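Terminal oxygenase component of carbazole 1,9a-dioxygenase from Sphingomonas probably carries out the dioxygenation of carbazole, passing electrons from a Rieske [2Fe-2S] cluster to a mononuclear iron. Local coordinates of one contact, PDB 3GKQ (chain A, 2.10 Å), residues Cys72-Val77 and His96-Arg101, beside the matching contact of the related 2-oxo-1,2-dihydroquinoline 8-monooxygenase, oxygenase component from Pseudomonas putida, PDB 1Z01 (chain B, 1.80 Å), residues Cys84-Val89 and His108-Asp113. Structure 2 is superposed on structure 1 by the backbone atoms of these residues (RMSD 0.31 Å); each is numbered along its deposited sequence.

Structure 1 (3GKQ); sequences CLHRGV and HGWTYR. With FES (Fe2/s2 (inorganic) cluster), chain C.
The Rieske [2Fe-2S] site is built from two cluster-binding loops, and here the loop 72-77, after strand 64-69, meets segment 96-101, which runs into strand 98-101. His74 ND1 (2.1 Å) and His96 ND1 both bind the iron FE2, the edge of the His74 ring turned toward the His96 face with planes at 75°. Cys72 SG binds FE1 together with Cys93 and accepts the N-H of His74. Trp98 lies over His74; His74 CB sits 3.7 Å from the centroid of the six-membered ring of Trp98. Tyr100 brings its edge to Cys72, and its OH accepts the N-H of Leu73 (Leu73 N to Tyr100 OH 3.1 Å, 154°). Leu73 CG is anti to its carbonyl carbon (chi1 -61°); Leu73 CD1 lies 4.0 Å from Tyr100 CE2, and Leu73 CB 4.1 Å from Trp98 CZ3. His74 NE2 and His96 NE2 are hydrogen-bonded to Asp360 and Asp183 of the second subunit, respectively.

Structure 2 (1Z01); sequences CLHRGV and HGFTFD. With FES (Fe2/s2 (inorganic) cluster), chain D.
In this Rieske [2Fe-2S] site, loop 84-89 and segment 108-113 meet around the cluster. His86 ND1 (2.2 Å) and His108 ND1 both bind the iron FE1, the edge of the His86 ring turned toward the His108 face with planes at 89°. Cys84 SG binds FE2 together with Cys105 and accepts the N-H of His86. Phe110 lies over His86, whose CB sits 3.5 Å from the centroid of the phenyl ring. Phe112 brings its edge to Cys84. Leu85 CG lies between its backbone N and carbonyl carbon (chi1 60°), and together with chi2 (78°) this brings Leu85 CD2 to 3.7 Å from Phe112 CE2 and Leu85 CD1 to 3.6 Å from Phe110 CE2. Asp391 of the second subunit accepts a hydrogen bond from His86 NE2.

Comparison
One hydrogen bond across the segments separates the two sites: Leu73(A) N meets Tyr100(A) OH at 3.1 Å, whereas Phe112(B) has no polar atom to receive the N-H of Leu85(B). The bond from the histidine amide to the cysteine sulfur is kept, His74(A) N to Cys72(A) SG and His86(B) N to Cys84(B) SG, as is that of Thr99(A) OG1 to Gly97(A) O and Thr111(B) OG1 to Gly109(B) O. The side chains of Cys72(A), His74(A) and His96(A) keep their place in Cys84(B), His86(B) and His108(B). The rings of Tyr100(A) and Phe112(B) coincide within the error, their CZ atoms 0.2 Å apart, and OH of Tyr100(A) has no counterpart in Phe112(B); the loop is probably tied less firmly to the strand there. Phe110(B) fills much of the place of the indole: its CE1 and NE1 of Trp98(A) are 0.3 Å apart, while CH2 of Trp98(A) has no counterpart. Both rings pack on the histidine, Trp98(A) CE2 to His74(A) CB 3.7 Å and Phe110(B) CE2 to His86(B) CB 3.6 Å. Leu73(A) and Leu85(B) are modelled in different rotamers, chi1 -61° against 60°, with CG atoms 1.7 Å apart after superposition; both touch the two neighbouring aromatic residues. Away from the cluster, Arg101(A) is exchanged for Asp113(B), a change of charge sign.

Structure 1 (3GKQ)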
# COMPACT_ATOMS: atom_id res chain seq x y z
N CYS A 72 13.27 18.61 -13.22
CA CYS A 72 14.54 19.09 -13.75
C CYS A 72 15.11 18.10 -14.76
O CYS A 72 15.04 16.88 -14.56
CB CYS A 72 15.54 19.31 -12.60
SG CYS A 72 17.12 20.09 -13.05
N LEU A 73 15.68 18.62 -15.83
CA LEU A 73 16.27 17.80 -16.88
C LEU A 73 17.56 17.11 -16.45
O LEU A 73 17.97 16.12 -17.06
CB LEU A 73 16.56 18.66 -18.11
CG LEU A 73 15.36 19.33 -18.77
CD1 LEU A 73 15.85 20.20 -19.93
CD2 LEU A 73 14.39 18.26 -19.27
N HIS A 74 18.19 17.65 -15.42
CA HIS A 74 19.46 17.12 -14.93
C HIS A 74 19.37 15.74 -14.26
O HIS A 74 19.76 14.73 -14.86
CB HIS A 74 20.10 18.11 -13.95
CG HIS A 74 21.49 17.74 -13.53
ND1 HIS A 74 22.03 18.15 -12.33
CD2 HIS A 74 22.44 17.00 -14.14
CE1 HIS A 74 23.25 17.66 -12.21
NE2 HIS A 74 23.53 16.96 -13.30
N ARG A 75 18.88 15.70 -13.03
CA ARG A 75 18.77 14.43 -12.31
C ARG A 75 17.32 14.04 -12.05
O ARG A 75 17.02 13.17 -11.23
CB ARG A 75 19.55 14.51 -10.99
CG ARG A 75 21.03 14.88 -11.15
CD ARG A 75 21.75 13.94 -12.12
NE ARG A 75 21.61 12.55 -11.72
CZ ARG A 75 22.39 11.94 -10.82
NH1 ARG A 75 23.37 12.60 -10.22
NH2 ARG A 75 22.16 10.67 -10.51
N GLY A 76 16.41 14.72 -12.75
CA GLY A 76 15.00 14.41 -12.64
C GLY A 76 14.27 14.73 -11.35
O GLY A 76 13.20 14.17 -11.12
N VAL A 77 14.80 15.62 -10.52
CA VAL A 77 14.11 15.96 -9.29
C VAL A 77 12.88 16.81 -9.60
O VAL A 77 12.76 17.37 -10.70
CB VAL A 77 15.00 16.75 -8.30
CG1 VAL A 77 16.26 15.95 -7.98
CG2 VAL A 77 15.35 18.13 -8.89
N HIS A 96 21.22 21.67 -8.35
CA HIS A 96 22.45 22.16 -8.96
C HIS A 96 22.25 23.48 -9.71
O HIS A 96 23.05 23.84 -10.57
CB HIS A 96 23.04 21.13 -9.93
CG HIS A 96 23.16 19.76 -9.36
ND1 HIS A 96 22.15 18.82 -9.46
CD2 HIS A 96 24.17 19.15 -8.69
CE1 HIS A 96 22.53 17.70 -8.87
NE2 HIS A 96 23.75 17.88 -8.39
N GLY A 97 21.17 24.18 -9.38
CA GLY A 97 20.90 25.47 -9.98
C GLY A 97 20.65 25.60 -11.48
O GLY A 97 20.86 26.69 -12.02
N TRP A 98 20.25 24.53 -12.16
CA TRP A 98 19.95 24.68 -13.58
C TRP A 98 18.79 25.66 -13.59
O TRP A 98 17.82 25.50 -12.84
CB TRP A 98 19.55 23.34 -14.21
CG TRP A 98 20.73 22.46 -14.55
CD1 TRP A 98 21.91 22.35 -13.84
CD2 TRP A 98 20.82 21.52 -15.62
NE1 TRP A 98 22.71 21.39 -14.41
CE2 TRP A 98 22.07 20.86 -15.50
CE3 TRP A 98 19.96 21.16 -16.67
CZ2 TRP A 98 22.47 19.86 -16.39
CZ3 TRP A 98 20.37 20.17 -17.55
CH2 TRP A 98 21.61 19.53 -17.41
N THR A 99 18.89 26.69 -14.42
CA THR A 99 17.89 27.76 -14.46
C THR A 99 17.10 27.83 -15.76
O THR A 99 17.67 27.92 -16.85
CB THR A 99 18.58 29.11 -14.18
OG1 THR A 99 19.26 29.02 -12.92
CG2 THR A 99 17.58 30.25 -14.13
N TYR A 100 15.77 27.81 -15.63
CA TYR A 100 14.87 27.83 -16.78
C TYR A 100 13.91 29.01 -16.78
O TYR A 100 13.48 29.47 -15.72
CB TYR A 100 14.01 26.55 -16.80
CG TYR A 100 14.74 25.25 -16.51
CD1 TYR A 100 14.99 24.85 -15.19
CD2 TYR A 100 15.14 24.41 -17.54
CE1 TYR A 100 15.63 23.63 -14.92
CE2 TYR A 100 15.77 23.20 -17.28
CZ TYR A 100 16.01 22.81 -15.98
OH TYR A 100 16.62 21.60 -15.74
N ARG A 101 13.55 29.49 -17.97
CA ARG A 101 12.60 30.59 -18.10
C ARG A 101 11.18 30.02 -18.07
O ARG A 101 10.92 28.97 -18.66
CB ARG A 101 12.79 31.33 -19.42
CG ARG A 101 14.02 32.24 -19.49
CD ARG A 101 14.04 32.99 -20.82
NE ARG A 101 12.85 33.83 -21.00
CZ ARG A 101 12.73 35.08 -20.54
NH1 ARG A 101 13.73 35.65 -19.88
NH2 ARG A 101 11.61 35.75 -20.74
FE1 FES C . 18.14 20.02 -11.03
FE2 FES C . 20.74 19.09 -10.91
S1 FES C . 20.12 21.17 -11.37
S2 FES C . 18.76 17.95 -10.49

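Structure 2 (1Z01)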
# COMPACT_ATOMS: atom_id res chain seq x y z
N CYS B 84 13.38 18.57 -13.27
CA CYS B 84 14.62 19.17 -13.72
C CYS B 84 15.21 18.20 -14.73
O CYS B 84 15.29 17.00 -14.47
CB CYS B 84 15.58 19.36 -12.55
SG CYS B 84 17.18 19.97 -13.09
N LEU B 85 15.63 18.71 -15.88
CA LEU B 85 16.20 17.85 -16.89
C LEU B 85 17.60 17.34 -16.55
O LEU B 85 18.12 16.47 -17.24
CB LEU B 85 16.19 18.55 -18.26
CG LEU B 85 16.96 19.86 -18.47
CD1 LEU B 85 18.45 19.57 -18.65
CD2 LEU B 85 16.42 20.58 -19.71
N HIS B 86 18.22 17.86 -15.49
CA HIS B 86 19.55 17.39 -15.11
C HIS B 86 19.44 15.99 -14.54
O HIS B 86 19.82 15.00 -15.19
CB HIS B 86 20.20 18.29 -14.05
CG HIS B 86 21.57 17.84 -13.64
ND1 HIS B 86 22.04 17.96 -12.34
CD2 HIS B 86 22.59 17.30 -14.35
CE1 HIS B 86 23.28 17.52 -12.28
NE2 HIS B 86 23.64 17.11 -13.49
N ARG B 87 18.93 15.90 -13.31
CA ARG B 87 18.79 14.61 -12.65
C ARG B 87 17.39 14.31 -12.11
O ARG B 87 17.22 13.59 -11.12
CB ARG B 87 19.88 14.46 -11.58
CG ARG B 87 21.27 14.45 -12.22
CD ARG B 87 22.37 13.98 -11.30
NE ARG B 87 22.25 12.56 -10.98
CZ ARG B 87 23.18 11.86 -10.34
NH1 ARG B 87 22.98 10.57 -10.09
NH2 ARG B 87 24.32 12.43 -9.96
N GLY B 88 16.39 14.88 -12.78
CA GLY B 88 14.99 14.64 -12.49
C GLY B 88 14.28 14.92 -11.18
O GLY B 88 13.28 14.26 -10.89
N VAL B 89 14.77 15.86 -10.37
CA VAL B 89 14.07 16.15 -9.12
C VAL B 89 12.91 17.08 -9.44
O VAL B 89 12.86 17.68 -10.51
CB VAL B 89 15.00 16.83 -8.09
CG1 VAL B 89 16.23 15.98 -7.85
CG2 VAL B 89 15.37 18.23 -8.54
N HIS B 108 21.18 21.52 -8.15
CA HIS B 108 22.44 21.90 -8.78
C HIS B 108 22.34 23.21 -9.56
O HIS B 108 23.26 23.57 -10.30
CB HIS B 108 22.96 20.80 -9.71
CG HIS B 108 23.07 19.46 -9.05
ND1 HIS B 108 22.09 18.50 -9.14
CD2 HIS B 108 24.05 18.93 -8.28
CE1 HIS B 108 22.46 17.43 -8.46
NE2 HIS B 108 23.64 17.66 -7.92
N GLY B 109 21.23 23.92 -9.40
CA GLY B 109 21.10 25.20 -10.06
C GLY B 109 20.65 25.34 -11.50
O GLY B 109 20.72 26.44 -12.04
N PHE B 110 20.21 24.26 -12.15
CA PHE B 110 19.73 24.39 -13.53
C PHE B 110 18.60 25.41 -13.45
O PHE B 110 17.71 25.31 -12.61
CB PHE B 110 19.22 23.06 -14.07
CG PHE B 110 20.30 22.20 -14.69
CD1 PHE B 110 21.52 22.01 -14.05
CD2 PHE B 110 20.08 21.58 -15.91
CE1 PHE B 110 22.51 21.21 -14.62
CE2 PHE B 110 21.06 20.77 -16.50
CZ PHE B 110 22.28 20.59 -15.85
N THR B 111 18.63 26.41 -14.33
CA THR B 111 17.63 27.47 -14.32
C THR B 111 16.86 27.55 -15.64
O THR B 111 17.46 27.58 -16.72
CB THR B 111 18.33 28.81 -14.02
OG1 THR B 111 19.01 28.69 -12.76
CG2 THR B 111 17.34 29.96 -13.96
N PHE B 112 15.54 27.60 -15.56
CA PHE B 112 14.69 27.64 -16.75
C PHE B 112 13.85 28.90 -16.87
O PHE B 112 13.41 29.47 -15.86
CB PHE B 112 13.77 26.41 -16.76
CG PHE B 112 14.46 25.12 -16.42
CD1 PHE B 112 14.70 24.78 -15.10
CD2 PHE B 112 14.92 24.29 -17.43
CE1 PHE B 112 15.41 23.62 -14.77
CE2 PHE B 112 15.63 23.12 -17.12
CZ PHE B 112 15.88 22.79 -15.79
N ASP B 113 13.62 29.31 -18.11
CA ASP B 113 12.81 30.49 -18.43
C ASP B 113 11.33 30.11 -18.30
O ASP B 113 10.86 29.16 -18.92
CB ASP B 113 13.12 30.93 -19.87
CG ASP B 113 12.27 32.09 -20.32
OD1 ASP B 113 11.41 31.89 -21.20
OD2 ASP B 113 12.47 33.21 -19.81
FE1 FES D . 20.71 18.77 -10.84
FE2 FES D . 18.29 19.76 -11.01
S1 FES D . 20.15 20.88 -11.27
S2 FES D . 18.76 17.68 -10.56